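Local coordinates for beta-N-acetylglucosaminidase-like protein Glycoside hydrolase family 20 (Flavobacterium johnsoniae, PDB 6YHH), which probably cleaves terminal N-acetylhexosamine residues from chitin-derived oligosaccharides, acting as a family 20 beta-N-acetylglucosaminidase in bacterial chitin breakdown, at residues Leu568-Ala573 / Ala591-Trp596; Thr529-Pro534 / Val660-Tyr665; Ser620-Asp625 / Ile649-Thr654; Tyr418-His423 / Thr561-Asp566. All blocks are in the same frame, centred on the assembly; numbering follows the deposited sequence. Where two conformers were deposited one is given.

The four contacts follow the C-terminal helical part of the chain and its seam with the catalytic barrel domain. Contact 4 opens first, at 418-423 in the catalytic domain, and closes at 561-566, just as helix 565-579 begins; contact 1 uses the same helix. Contact 2 ties 529-534 to 660-665 and encloses contacts 1 and 3, which follow one another inside that loop, while contacts 2 and 4 interlock along the chain. Contact 2 is the hub: its centre lies about 12, 11 and 10 Å from those of contacts 1, 3 and 4, and it touches all three. Contacts 3 and 4 stay apart, about 9 Å between nearest atoms. The small sheet of contact 2 ties together the helices between its strands.

Contact 1 of 4, residues Leu568-Ala573 / Ala591-Trp596; sequences LAFDEA and AFFNKW
Lys-595 NZ is gripped by one salt bridge, to Asp-566 OD2 at the start of helix 565-579; Phe-592 O takes the ordinary helix bond from Trp-596 N and sits over a face of the Trp-596 indole. Between segments 568-573 and 591-596 there is no hydrogen bond; the contact is aromatic. Phe-570 has CG anti to its backbone N (chi1 -175°), which points its ring at the facing helix, among three aromatic side chains. Trp-596 CH2 points down on the centre of the Phe-570 ring, 3.6 Å from Phe-570 CG, an edge-to-face pair with planes at 65°. Phe-570 in turn offers its own edge to the face of Phe-592, offset, with Phe-570 CD1 3.5 Å from Phe-592 CG, and Phe-570 CB makes a CH-pi contact over that same ring. Phe-593 CE1 reaches Phe-570 CZ obliquely at 3.8 Å. One turn apart, the methyls of Ala-569 and Ala-573 touch the far end of the Phe-592 ring, Ala-569 CB lying 3.8 Å from Phe-592 CZ. Leu-668 of helix 665-671 packs on both Phe-570 and Phe-593. With axes 11.4 Å apart at 146°, this is an aromatic cluster filling a wide antiparallel helical hairpin.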
loop_
_atom_site.group_PDB
_atom_site.type_symbol
_atom_site.label_atom_id
_atom_site.label_comp_id
_atom_site.label_asym_id
_atom_site.label_seq_id
_atom_site.Cartn_x
_atom_site.Cartn_y
_atom_site.Cartn_z
ATOM N N LEU A 568 14.210 19.809 -15.436
ATOM C CA LEU A 568 14.645 19.322 -16.761
ATOM C C LEU A 568 14.017 20.186 -17.862
ATOM O O LEU A 568 14.696 20.507 -18.853
ATOM C CB LEU A 568 14.229 17.880 -16.936
ATOM C CG LEU A 568 14.976 16.840 -16.091
ATOM C CD1 LEU A 568 14.383 15.436 -16.324
ATOM C CD2 LEU A 568 16.436 16.922 -16.267
ATOM N N ALA A 569 12.757 20.545 -17.693
ATOM C CA ALA A 569 12.119 21.438 -18.666
ATOM C C ALA A 569 12.707 22.798 -18.758
ATOM O O ALA A 569 12.824 23.365 -19.836
ATOM C CB ALA A 569 10.614 21.476 -18.468
ATOM N N PHE A 570 13.057 23.345 -17.622
ATOM C CA PHE A 570 13.738 24.617 -17.539
ATOM C C PHE A 570 15.053 24.582 -18.237
ATOM O O PHE A 570 15.432 25.461 -19.067
ATOM C CB PHE A 570 13.912 25.042 -16.076
ATOM C CG PHE A 570 14.507 26.412 -15.931
ATOM C CD1 PHE A 570 13.834 27.561 -16.389
ATOM C CD2 PHE A 570 15.758 26.613 -15.316
ATOM C CE1 PHE A 570 14.400 28.829 -16.179
ATOM C CE2 PHE A 570 16.313 27.847 -15.145
ATOM C CZ PHE A 570 15.620 28.991 -15.631
ATOM N N ASP A 571 15.818 23.518 -17.949
ATOM C CA ASP A 571 17.121 23.402 -18.535
ATOM C C ASP A 571 17.028 23.458 -20.083
ATOM O O ASP A 571 17.893 24.114 -20.715
ATOM C CB ASP A 571 17.708 22.029 -18.177
ATOM C CG ASP A 571 18.213 21.931 -16.716
ATOM O OD1 ASP A 571 18.406 22.936 -16.041
ATOM O OD2 ASP A 571 18.439 20.766 -16.308
ATOM N N GLU A 572 16.048 22.758 -20.613
ATOM C CA GLU A 572 15.789 22.663 -22.075
ATOM C C GLU A 572 15.421 24.048 -22.573
ATOM O O GLU A 572 15.978 24.530 -23.604
ATOM C CB GLU A 572 14.682 21.663 -22.381
ATOM C CG GLU A 572 14.234 21.622 -23.870
ATOM C CD GLU A 572 15.346 21.142 -24.819
ATOM O OE1 GLU A 572 16.430 20.641 -24.332
ATOM O OE2 GLU A 572 15.140 21.296 -26.081
ATOM N N ALA A 573 14.521 24.724 -21.875
ATOM C CA ALA A 573 14.113 26.056 -22.303
ATOM C C ALA A 573 15.289 27.025 -22.282
ATOM O O ALA A 573 15.446 27.876 -23.210
ATOM C CB ALA A 573 12.966 26.558 -21.436
ATOM N N ALA A 591 8.197 32.081 -18.445
ATOM C CA ALA A 591 7.060 31.389 -17.895
ATOM C C ALA A 591 7.455 30.658 -16.578
ATOM O O ALA A 591 6.641 30.593 -15.645
ATOM C CB ALA A 591 6.477 30.390 -18.863
ATOM N N PHE A 592 8.687 30.172 -16.522
ATOM C CA PHE A 592 9.143 29.435 -15.294
ATOM C C PHE A 592 9.319 30.401 -14.173
ATOM O O PHE A 592 8.932 30.129 -13.048
ATOM C CB PHE A 592 10.472 28.699 -15.560
ATOM C CG PHE A 592 10.287 27.457 -16.366
ATOM C CD1 PHE A 592 9.932 26.214 -15.750
ATOM C CD2 PHE A 592 10.457 27.480 -17.739
ATOM C CE1 PHE A 592 9.804 25.054 -16.538
ATOM C CE2 PHE A 592 10.285 26.357 -18.500
ATOM C CZ PHE A 592 9.937 25.139 -17.915
ATOM N N PHE A 593 9.867 31.573 -14.470
ATOM C CA PHE A 593 10.013 32.580 -13.423
ATOM C C PHE A 593 8.682 33.037 -12.864
ATOM O O PHE A 593 8.505 33.155 -11.620
ATOM C CB PHE A 593 10.786 33.798 -13.948
ATOM C CG PHE A 593 12.154 33.480 -14.452
ATOM C CD1 PHE A 593 12.964 32.512 -13.822
ATOM C CD2 PHE A 593 12.709 34.206 -15.474
ATOM C CE1 PHE A 593 14.216 32.213 -14.311
ATOM C CE2 PHE A 593 13.969 33.906 -15.952
ATOM C CZ PHE A 593 14.714 32.930 -15.373
ATOM N N ASN A 594 7.692 33.300 -13.721
ATOM C CA ASN A 594 6.391 33.671 -13.224
ATOM C C ASN A 594 5.786 32.501 -12.394
ATOM O O ASN A 594 5.156 32.720 -11.324
ATOM C CB ASN A 594 5.470 34.047 -14.359
ATOM C CG ASN A 594 5.845 35.351 -14.976
ATOM O OD1 ASN A 594 5.921 35.495 -16.226
ATOM N ND2 ASN A 594 6.060 36.278 -14.189
ATOM N N LYS A 595 5.995 31.275 -12.834
ATOM C CA LYS A 595 5.491 30.133 -12.106
ATOM C C LYS A 595 6.114 30.032 -10.713
ATOM O O LYS A 595 5.362 29.821 -9.706
ATOM C CB LYS A 595 5.790 28.811 -12.864
ATOM C CG LYS A 595 5.239 27.609 -12.128
ATOM C CD LYS A 595 5.441 26.299 -12.888
ATOM C CE LYS A 595 4.738 25.146 -12.147
ATOM N NZ LYS A 595 4.797 23.911 -12.990
ATOM N N TRP A 596 7.428 30.190 -10.623
ATOM C CA TRP A 596 8.105 30.062 -9.320
ATOM C C TRP A 596 7.731 31.156 -8.333
ATOM O O TRP A 596 7.722 30.983 -7.107
ATOM C CB TRP A 596 9.581 29.936 -9.526
ATOM C CG TRP A 596 9.899 28.673 -10.355
ATOM C CD1 TRP A 596 9.231 27.463 -10.391
ATOM C CD2 TRP A 596 11.028 28.513 -11.207
ATOM N NE1 TRP A 596 9.867 26.590 -11.245
ATOM C CE2 TRP A 596 10.986 27.200 -11.730
ATOM C CE3 TRP A 596 12.092 29.312 -11.523
ATOM C CZ2 TRP A 596 11.970 26.717 -12.615
ATOM C CZ3 TRP A 596 13.035 28.860 -12.392
ATOM C CH2 TRP A 596 12.963 27.560 -12.930
#

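Contact 2 of 4, residues Thr529-Pro534 / Val660-Tyr665; sequences TNVCEP and VELSVY
Glu-533 has CG anti to its carbonyl carbon (chi1 -56°) and runs on extended, while Ser-663 holds OG in the crowded position between its backbone N and carbonyl carbon (chi1 57°); together these torsions bring carboxylate and hydroxyl to one spot. The frame is a two-stranded antiparallel sheet, 532-534 against 660-662. Glu-533 and Glu-661 form its hydrogen-bonded pair, each N giving to the other's O at 2.9 Å. One step on, Ser-663 N donates to Val-531 O at 3.0 Å, extending the ladder past the strand. Cys-532 and Leu-662, a non-hydrogen-bonded pair, turn to the opposite face, where Leu-662 CD2 lies 3.9 Å from Cys-532 SG and 3.8 Å from Val-531 CG2. Leu-619 of helix 617-634 packs on this buried apolar face. On the other side Glu-533 OE1 and Glu-661 OE2 come within 4.4 Å; Lys-536 makes salt bridges to both and probably offsets their repulsion, and Glu-661 OE1 has its own salt bridge to Lys-655. Glu-533 OE2 also takes Ala-564 N, and Ser-663 OG bonds to Ser-567 OG. Ser-663 OG donates to Glu-533 OE2 at 2.8 Å from above the carboxylate plane, 64° out of it.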
loop_
_atom_site.group_PDB
_atom_site.type_symbol
_atom_site.label_atom_id
_atom_site.label_comp_id
_atom_site.label_asym_id
_atom_site.label_seq_id
_atom_site.Cartn_x
_atom_site.Cartn_y
_atom_site.Cartn_z
ATOM N N THR A 529 8.241 20.592 -5.421
ATOM C CA THR A 529 9.032 19.358 -5.551
ATOM C C THR A 529 9.598 19.210 -6.935
ATOM O O THR A 529 10.653 18.599 -7.129
ATOM C CB THR A 529 8.302 18.065 -5.227
ATOM O OG1 THR A 529 7.344 17.807 -6.272
ATOM C CG2 THR A 529 7.662 18.096 -3.911
ATOM N N ASN A 530 8.944 19.813 -7.948
ATOM C CA ASN A 530 9.371 19.689 -9.324
ATOM C C ASN A 530 10.573 20.503 -9.763
ATOM O O ASN A 530 11.016 20.375 -10.933
ATOM C CB ASN A 530 8.159 19.884 -10.266
ATOM C CG ASN A 530 7.113 18.814 -10.104
ATOM O OD1 ASN A 530 7.402 17.679 -9.727
ATOM N ND2 ASN A 530 5.907 19.159 -10.459
ATOM N N VAL A 531 11.191 21.258 -8.830
ATOM C CA VAL A 531 12.484 21.864 -8.990
ATOM C C VAL A 531 13.485 21.484 -7.939
ATOM O O VAL A 531 14.574 21.997 -7.963
ATOM C CB VAL A 531 12.422 23.386 -9.135
ATOM C CG1 VAL A 531 11.747 23.711 -10.451
ATOM C CG2 VAL A 531 11.774 24.115 -7.931
ATOM N N CYS A 532 13.138 20.542 -7.062
ATOM C CA CYS A 532 14.014 20.201 -5.925
ATOM C C CYS A 532 14.352 18.671 -5.924
ATOM O O CYS A 532 13.561 17.867 -6.391
ATOM C CB CYS A 532 13.371 20.522 -4.607
ATOM S SG CYS A 532 13.117 22.265 -4.255
ATOM N N GLU A 533 15.567 18.387 -5.521
ATOM C CA GLU A 533 16.102 17.019 -5.483
ATOM C C GLU A 533 16.751 16.754 -4.163
ATOM O O GLU A 533 17.402 17.577 -3.611
ATOM C CB GLU A 533 17.020 16.769 -6.664
ATOM C CG GLU A 533 16.312 17.052 -8.001
ATOM C CD GLU A 533 17.203 16.847 -9.224
ATOM O OE1 GLU A 533 18.364 16.416 -9.141
ATOM O OE2 GLU A 533 16.757 17.219 -10.340
ATOM N N PRO A 534 16.562 15.561 -3.634
ATOM C CA PRO A 534 17.217 15.310 -2.361
ATOM C C PRO A 534 18.748 15.301 -2.464
ATOM O O PRO A 534 19.335 14.911 -3.481
ATOM C CB PRO A 534 16.708 13.932 -1.944
ATOM C CG PRO A 534 15.885 13.430 -3.053
ATOM C CD PRO A 534 15.815 14.430 -4.175
ATOM N N VAL A 660 17.387 19.211 0.583
ATOM C CA VAL A 660 17.215 19.170 -0.847
ATOM C C VAL A 660 18.055 20.298 -1.475
ATOM O O VAL A 660 18.561 21.174 -0.755
ATOM C CB VAL A 660 15.755 19.383 -1.296
ATOM C CG1 VAL A 660 14.854 18.306 -0.741
ATOM C CG2 VAL A 660 15.214 20.743 -0.867
ATOM N N GLU A 661 18.109 20.262 -2.800
ATOM C CA GLU A 661 18.735 21.260 -3.610
ATOM C C GLU A 661 17.836 21.657 -4.752
ATOM O O GLU A 661 17.004 20.911 -5.238
ATOM C CB GLU A 661 20.055 20.731 -4.133
ATOM C CG GLU A 661 19.980 19.576 -5.116
ATOM C CD GLU A 661 21.280 18.879 -5.389
ATOM O OE1 GLU A 661 22.212 19.030 -4.581
ATOM O OE2 GLU A 661 21.374 18.119 -6.396
ATOM N N LEU A 662 18.010 22.905 -5.183
ATOM C CA LEU A 662 17.362 23.398 -6.394
ATOM C C LEU A 662 18.117 22.986 -7.657
ATOM O O LEU A 662 19.270 23.358 -7.843
ATOM C CB LEU A 662 17.249 24.954 -6.380
ATOM C CG LEU A 662 16.232 25.579 -5.439
ATOM C CD1 LEU A 662 16.516 27.090 -5.272
ATOM C CD2 LEU A 662 14.820 25.302 -5.898
ATOM N N SER A 663 17.510 22.150 -8.479
ATOM C CA SER A 663 18.225 21.580 -9.607
ATOM C C SER A 663 18.038 22.386 -10.878
ATOM O O SER A 663 18.349 21.949 -11.952
ATOM C CB SER A 663 17.831 20.109 -9.784
ATOM O OG SER A 663 16.428 19.967 -9.965
ATOM N N VAL A 664 17.571 23.604 -10.692
ATOM C CA VAL A 664 17.595 24.667 -11.724
ATOM C C VAL A 664 18.768 25.607 -11.559
ATOM O O VAL A 664 18.989 26.488 -12.406
ATOM C CB VAL A 664 16.265 25.467 -11.691
ATOM C CG1 VAL A 664 15.066 24.621 -12.084
ATOM C CG2 VAL A 664 16.010 26.128 -10.356
ATOM N N TYR A 665 19.551 25.493 -10.486
ATOM C CA TYR A 665 20.658 26.376 -10.269
ATOM C C TYR A 665 21.658 26.509 -11.427
ATOM O O TYR A 665 21.989 27.678 -11.866
ATOM C CB TYR A 665 21.418 26.024 -8.979
ATOM C CG TYR A 665 22.733 26.687 -8.937
ATOM C CD1 TYR A 665 22.813 28.048 -8.655
ATOM C CD2 TYR A 665 23.890 25.970 -9.210
ATOM C CE1 TYR A 665 24.037 28.676 -8.645
ATOM C CE2 TYR A 665 25.124 26.572 -9.169
ATOM C CZ TYR A 665 25.187 27.919 -8.875
ATOM O OH TYR A 665 26.445 28.573 -8.853
#

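Contact 3 of 4, residues Ser620-Asp625 / Ile649-Thr654; sequences SKKLSD and IEQCNT
The polar link between the segments runs through one water. Lys-622 NZ donates to it at 2.7 Å, and the water passes its own hydrogens to Gln-651 O at 3.0 Å and to Gln-651 OE1 at 3.1 Å. The bend at chi2 (-59°) helps bring Gln-651 OE1 round to the water that Gln-651 O also reaches. The ammonium has a direct partner as well, His-657 NE2. Lys-622 is extended beyond CG, so its methylenes do the apolar work on the way to the water: CG lies 4.0 Å from Gln-651 CB, and CD passes the methyl CG2 of Thr-654 at 4.1 Å, both side chains crossing the lysine at about a right angle. All this joins helix 617-634 to the chain around the C-terminal end of helix 642-650, within the C-terminal helical bundle. Sulphur makes the buried part of the contact. Cys-652 SG, anti to its carbonyl carbon, rests on the backbone of the facing helix, 3.4 Å from Lys-622 O and 3.9 Å from Leu-623 CA. Leu-668 of helix 665-671 and Ala-626 touch Cys-652 too. Leu-623 packs on Trp-596, which belongs to helix 583-607.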
loop_
_atom_site.group_PDB
_atom_site.type_symbol
_atom_site.label_atom_id
_atom_site.label_comp_id
_atom_site.label_asym_id
_atom_site.label_seq_id
_atom_site.Cartn_x
_atom_site.Cartn_y
_atom_site.Cartn_z
ATOM N N SER A 620 12.471 28.525 -1.371
ATOM C CA SER A 620 11.492 29.010 -2.339
ATOM C C SER A 620 11.614 30.528 -2.428
ATOM O O SER A 620 11.455 31.093 -3.495
ATOM C CB SER A 620 10.064 28.564 -2.042
ATOM O OG SER A 620 9.539 29.055 -0.755
ATOM N N LYS A 621 11.992 31.194 -1.321
ATOM C CA LYS A 621 12.219 32.651 -1.379
ATOM C C LYS A 621 13.431 32.952 -2.210
ATOM O O LYS A 621 13.399 33.836 -3.110
ATOM C CB LYS A 621 12.373 33.229 0.002
ATOM C CG LYS A 621 12.889 34.660 -0.069
ATOM C CD LYS A 621 12.874 35.362 1.253
ATOM C CE LYS A 621 13.527 36.756 1.153
ATOM N NZ LYS A 621 12.942 37.584 0.090
ATOM N N LYS A 622 14.533 32.201 -2.044
ATOM C CA LYS A 622 15.699 32.389 -2.878
ATOM C C LYS A 622 15.431 32.236 -4.374
ATOM O O LYS A 622 15.886 33.053 -5.238
ATOM C CB LYS A 622 16.853 31.505 -2.411
ATOM C CG LYS A 622 17.434 31.907 -1.079
ATOM C CD LYS A 622 18.257 30.821 -0.371
ATOM C CE LYS A 622 18.667 31.415 1.003
ATOM N NZ LYS A 622 19.621 30.598 1.799
ATOM N N LEU A 623 14.627 31.225 -4.735
ATOM C CA LEU A 623 14.262 31.048 -6.137
ATOM C C LEU A 623 13.337 32.177 -6.662
ATOM O O LEU A 623 13.503 32.652 -7.815
ATOM C CB LEU A 623 13.572 29.667 -6.322
ATOM C CG LEU A 623 13.208 29.300 -7.700
ATOM C CD1 LEU A 623 14.422 29.286 -8.616
ATOM C CD2 LEU A 623 12.426 27.963 -7.753
ATOM N N SER A 624 12.375 32.624 -5.850
ATOM C CA SER A 624 11.437 33.678 -6.185
ATOM C C SER A 624 12.213 34.938 -6.362
ATOM O O SER A 624 11.978 35.677 -7.347
ATOM C CB SER A 624 10.385 33.859 -5.081
ATOM O OG SER A 624 9.530 34.987 -5.449
ATOM N N ASP A 625 13.127 35.196 -5.460
ATOM C CA ASP A 625 13.963 36.453 -5.600
ATOM C C ASP A 625 14.742 36.454 -6.881
ATOM O O ASP A 625 14.756 37.474 -7.597
ATOM C CB ASP A 625 14.898 36.660 -4.410
ATOM C CG ASP A 625 14.188 37.039 -3.131
ATOM O OD1 ASP A 625 13.008 37.400 -3.079
ATOM O OD2 ASP A 625 14.834 36.964 -2.095
ATOM N N ILE A 649 21.840 34.843 -7.686
ATOM C CA ILE A 649 21.683 33.503 -8.285
ATOM C C ILE A 649 22.408 32.490 -7.453
ATOM O O ILE A 649 21.864 31.398 -7.245
ATOM C CB ILE A 649 22.040 33.499 -9.777
ATOM C CG1 ILE A 649 20.824 34.011 -10.562
ATOM C CG2 ILE A 649 22.542 32.145 -10.253
ATOM C CD1 ILE A 649 20.247 35.364 -10.230
ATOM N N GLU A 650 23.588 32.820 -6.932
ATOM C CA GLU A 650 24.332 31.871 -6.132
ATOM C C GLU A 650 23.609 31.449 -4.914
ATOM O O GLU A 650 23.841 30.336 -4.396
ATOM C CB GLU A 650 25.703 32.465 -5.688
ATOM C CG GLU A 650 26.744 32.596 -6.778
ATOM C CD GLU A 650 27.112 31.245 -7.325
ATOM O OE1 GLU A 650 27.647 30.411 -6.565
ATOM O OE2 GLU A 650 26.774 31.008 -8.509
ATOM N N GLN A 651 22.742 32.277 -4.379
ATOM C CA GLN A 651 21.933 31.879 -3.187
ATOM C C GLN A 651 21.208 30.569 -3.499
ATOM O O GLN A 651 20.913 29.746 -2.607
ATOM C CB GLN A 651 20.871 32.883 -2.834
ATOM C CG GLN A 651 21.322 34.296 -2.448
ATOM C CD GLN A 651 22.206 34.260 -1.279
ATOM O OE1 GLN A 651 21.803 33.813 -0.203
ATOM N NE2 GLN A 651 23.438 34.698 -1.469
ATOM N N CYS A 652 20.842 30.382 -4.743
ATOM C CA CYS A 652 20.003 29.232 -5.107
ATOM C C CYS A 652 20.798 27.905 -5.145
ATOM O O CYS A 652 20.195 26.863 -5.457
ATOM C CB CYS A 652 19.312 29.440 -6.453
ATOM S SG CYS A 652 18.095 30.730 -6.433
ATOM N N ASN A 653 22.116 27.940 -4.942
ATOM C CA ASN A 653 22.893 26.676 -4.876
ATOM C C ASN A 653 23.044 26.147 -3.489
ATOM O O ASN A 653 23.840 25.257 -3.243
ATOM C CB ASN A 653 24.292 26.932 -5.432
ATOM C CG ASN A 653 24.987 25.674 -5.887
ATOM O OD1 ASN A 653 24.379 24.654 -6.271
ATOM N ND2 ASN A 653 26.320 25.737 -5.894
ATOM N N THR A 654 22.360 26.756 -2.537
ATOM C CA THR A 654 22.444 26.328 -1.141
ATOM C C THR A 654 21.970 24.903 -0.971
ATOM O O THR A 654 20.987 24.493 -1.581
ATOM C CB THR A 654 21.692 27.256 -0.178
ATOM O OG1 THR A 654 21.939 26.839 1.179
ATOM C CG2 THR A 654 20.227 27.275 -0.463
HETATM O O HOH W 1 21.677 30.718 0.103
#

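Contact 4 of 4, residues Tyr418-His423 / Thr561-Asp566; sequences YPVASH and TPDAKD
Asp-563 divides the contact: its OD2 makes a direct, dry bond with close van der Waals contact, while its OD1 faces a water-bridged side. Asp-563 OD2 takes Val-420 N at 2.8 Å through its syn lone pair, with an N-H...O angle of 165°, and Asp-563 OD2 also lies 3.5 Å from Val-420 CG1, the branch in the crowded position between N and carbonyl carbon. Beside this, Pro-562 CG sits 3.6 Å from Tyr-418 O, a carbonyl that is hydrogen-bonded to Arg-467 NH1. On the water-bridged side, Asp-563 OD1 receives a hydrogen from a water at 2.7 Å and is held as well by a salt bridge to Arg-488 NH1. That water accepts from Ala-421 N at 2.9 Å. Pro-419 CB only skirts Asp-563 OD1 at 3.9 Å. Further round, Ser-422 N gives to Pro-419 O, so the turn is also closed from within. A carboxylate borrowed from the C-terminal region therefore meets the N-H groups of Val-420 and Ala-421, where the chain enters helix 420-424, one directly and one through water; the helix dipole and Arg-488 would be expected to favour its ionised form.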
loop_
_atom_site.group_PDB
_atom_site.type_symbol
_atom_site.label_atom_id
_atom_site.label_comp_id
_atom_site.label_asym_id
_atom_site.label_seq_id
_atom_site.Cartn_x
_atom_site.Cartn_y
_atom_site.Cartn_z
ATOM N N TYR A 418 21.312 9.744 -7.170
ATOM C CA TYR A 418 21.926 10.306 -8.433
ATOM C C TYR A 418 20.927 10.357 -9.576
ATOM O O TYR A 418 19.922 9.652 -9.633
ATOM C CB TYR A 418 23.133 9.445 -8.803
ATOM C CG TYR A 418 24.255 9.304 -7.800
ATOM C CD1 TYR A 418 24.735 10.364 -7.106
ATOM C CD2 TYR A 418 24.896 8.085 -7.620
ATOM C CE1 TYR A 418 25.789 10.271 -6.249
ATOM C CE2 TYR A 418 25.965 7.962 -6.761
ATOM C CZ TYR A 418 26.409 9.039 -6.069
ATOM O OH TYR A 418 27.507 8.941 -5.210
ATOM N N PRO A 419 21.224 11.224 -10.569
ATOM C CA PRO A 419 20.350 11.301 -11.740
ATOM C C PRO A 419 20.275 9.990 -12.509
ATOM O O PRO A 419 21.286 9.235 -12.547
ATOM C CB PRO A 419 21.028 12.377 -12.603
ATOM C CG PRO A 419 21.965 13.074 -11.686
ATOM C CD PRO A 419 22.414 12.064 -10.645
ATOM N N VAL A 420 19.123 9.750 -13.133
ATOM C CA VAL A 420 18.884 8.522 -13.875
ATOM C C VAL A 420 19.981 8.261 -14.925
ATOM O O VAL A 420 20.374 7.132 -15.133
ATOM C CB VAL A 420 17.481 8.405 -14.427
ATOM C CG1 VAL A 420 17.258 9.457 -15.578
ATOM C CG2 VAL A 420 17.161 7.030 -14.926
ATOM N N ALA A 421 20.449 9.303 -15.622
ATOM C CA ALA A 421 21.438 9.038 -16.673
ATOM C C ALA A 421 22.727 8.445 -16.170
ATOM O O ALA A 421 23.320 7.674 -16.884
ATOM C CB ALA A 421 21.732 10.330 -17.417
ATOM N N SER A 422 23.137 8.739 -14.923
ATOM C CA SER A 422 24.341 8.106 -14.389
ATOM C C SER A 422 24.154 6.580 -14.278
ATOM O O SER A 422 25.099 5.841 -14.542
ATOM C CB SER A 422 24.734 8.656 -13.020
ATOM O OG SER A 422 23.782 8.239 -12.077
ATOM N N HIS A 423 22.961 6.115 -13.941
ATOM C CA HIS A 423 22.689 4.703 -13.903
ATOM C C HIS A 423 22.464 4.057 -15.298
ATOM O O HIS A 423 22.936 2.959 -15.553
ATOM C CB HIS A 423 21.473 4.443 -12.958
ATOM C CG HIS A 423 21.683 4.977 -11.611
ATOM N ND1 HIS A 423 22.755 4.619 -10.832
ATOM C CD2 HIS A 423 20.902 5.773 -10.842
ATOM C CE1 HIS A 423 22.666 5.240 -9.669
ATOM N NE2 HIS A 423 21.561 5.947 -9.657
ATOM N N THR A 561 12.545 13.776 -5.652
ATOM C CA THR A 561 13.303 12.756 -6.352
ATOM C C THR A 561 14.302 13.384 -7.278
ATOM O O THR A 561 14.119 14.537 -7.622
ATOM C CB THR A 561 12.338 11.834 -7.135
ATOM O OG1 THR A 561 11.338 12.633 -7.797
ATOM C CG2 THR A 561 11.583 10.964 -6.159
ATOM N N PRO A 562 15.320 12.644 -7.779
ATOM C CA PRO A 562 16.191 13.200 -8.847
ATOM C C PRO A 562 15.437 13.399 -10.149
ATOM O O PRO A 562 14.277 13.023 -10.266
ATOM C CB PRO A 562 17.258 12.116 -9.067
ATOM C CG PRO A 562 16.938 11.019 -8.092
ATOM C CD PRO A 562 15.628 11.244 -7.485
ATOM N N ASP A 563 16.074 14.105 -11.071
ATOM C CA ASP A 563 15.488 14.393 -12.402
ATOM C C ASP A 563 14.154 15.130 -12.234
ATOM O O ASP A 563 13.115 14.806 -12.852
ATOM C CB ASP A 563 15.350 13.095 -13.220
ATOM C CG ASP A 563 16.682 12.412 -13.436
ATOM O OD1 ASP A 563 17.482 12.937 -14.206
ATOM O OD2 ASP A 563 16.924 11.370 -12.724
ATOM N N ALA A 564 14.156 16.139 -11.363
ATOM C CA ALA A 564 12.905 16.864 -11.104
ATOM C C ALA A 564 12.316 17.415 -12.416
ATOM O O ALA A 564 13.040 18.067 -13.178
ATOM C CB ALA A 564 13.240 18.024 -10.166
ATOM N N LYS A 565 11.015 17.210 -12.654
ATOM C CA LYS A 565 10.535 17.394 -14.051
ATOM C C LYS A 565 10.602 18.811 -14.508
ATOM O O LYS A 565 10.911 19.067 -15.675
ATOM C CB LYS A 565 9.176 16.818 -14.254
ATOM C CG LYS A 565 8.022 17.402 -13.619
ATOM C CD LYS A 565 6.691 16.652 -14.005
ATOM N N ASP A 566 10.306 19.766 -13.619
ATOM C CA ASP A 566 10.329 21.171 -14.124
ATOM C C ASP A 566 11.742 21.691 -14.301
ATOM O O ASP A 566 12.001 22.503 -15.148
ATOM C CB ASP A 566 9.544 22.097 -13.219
ATOM C CG ASP A 566 8.070 21.980 -13.384
ATOM O OD1 ASP A 566 7.516 21.173 -14.239
ATOM O OD2 ASP A 566 7.335 22.736 -12.651
HETATM O O HOH W 2 19.624 12.074 -15.626
#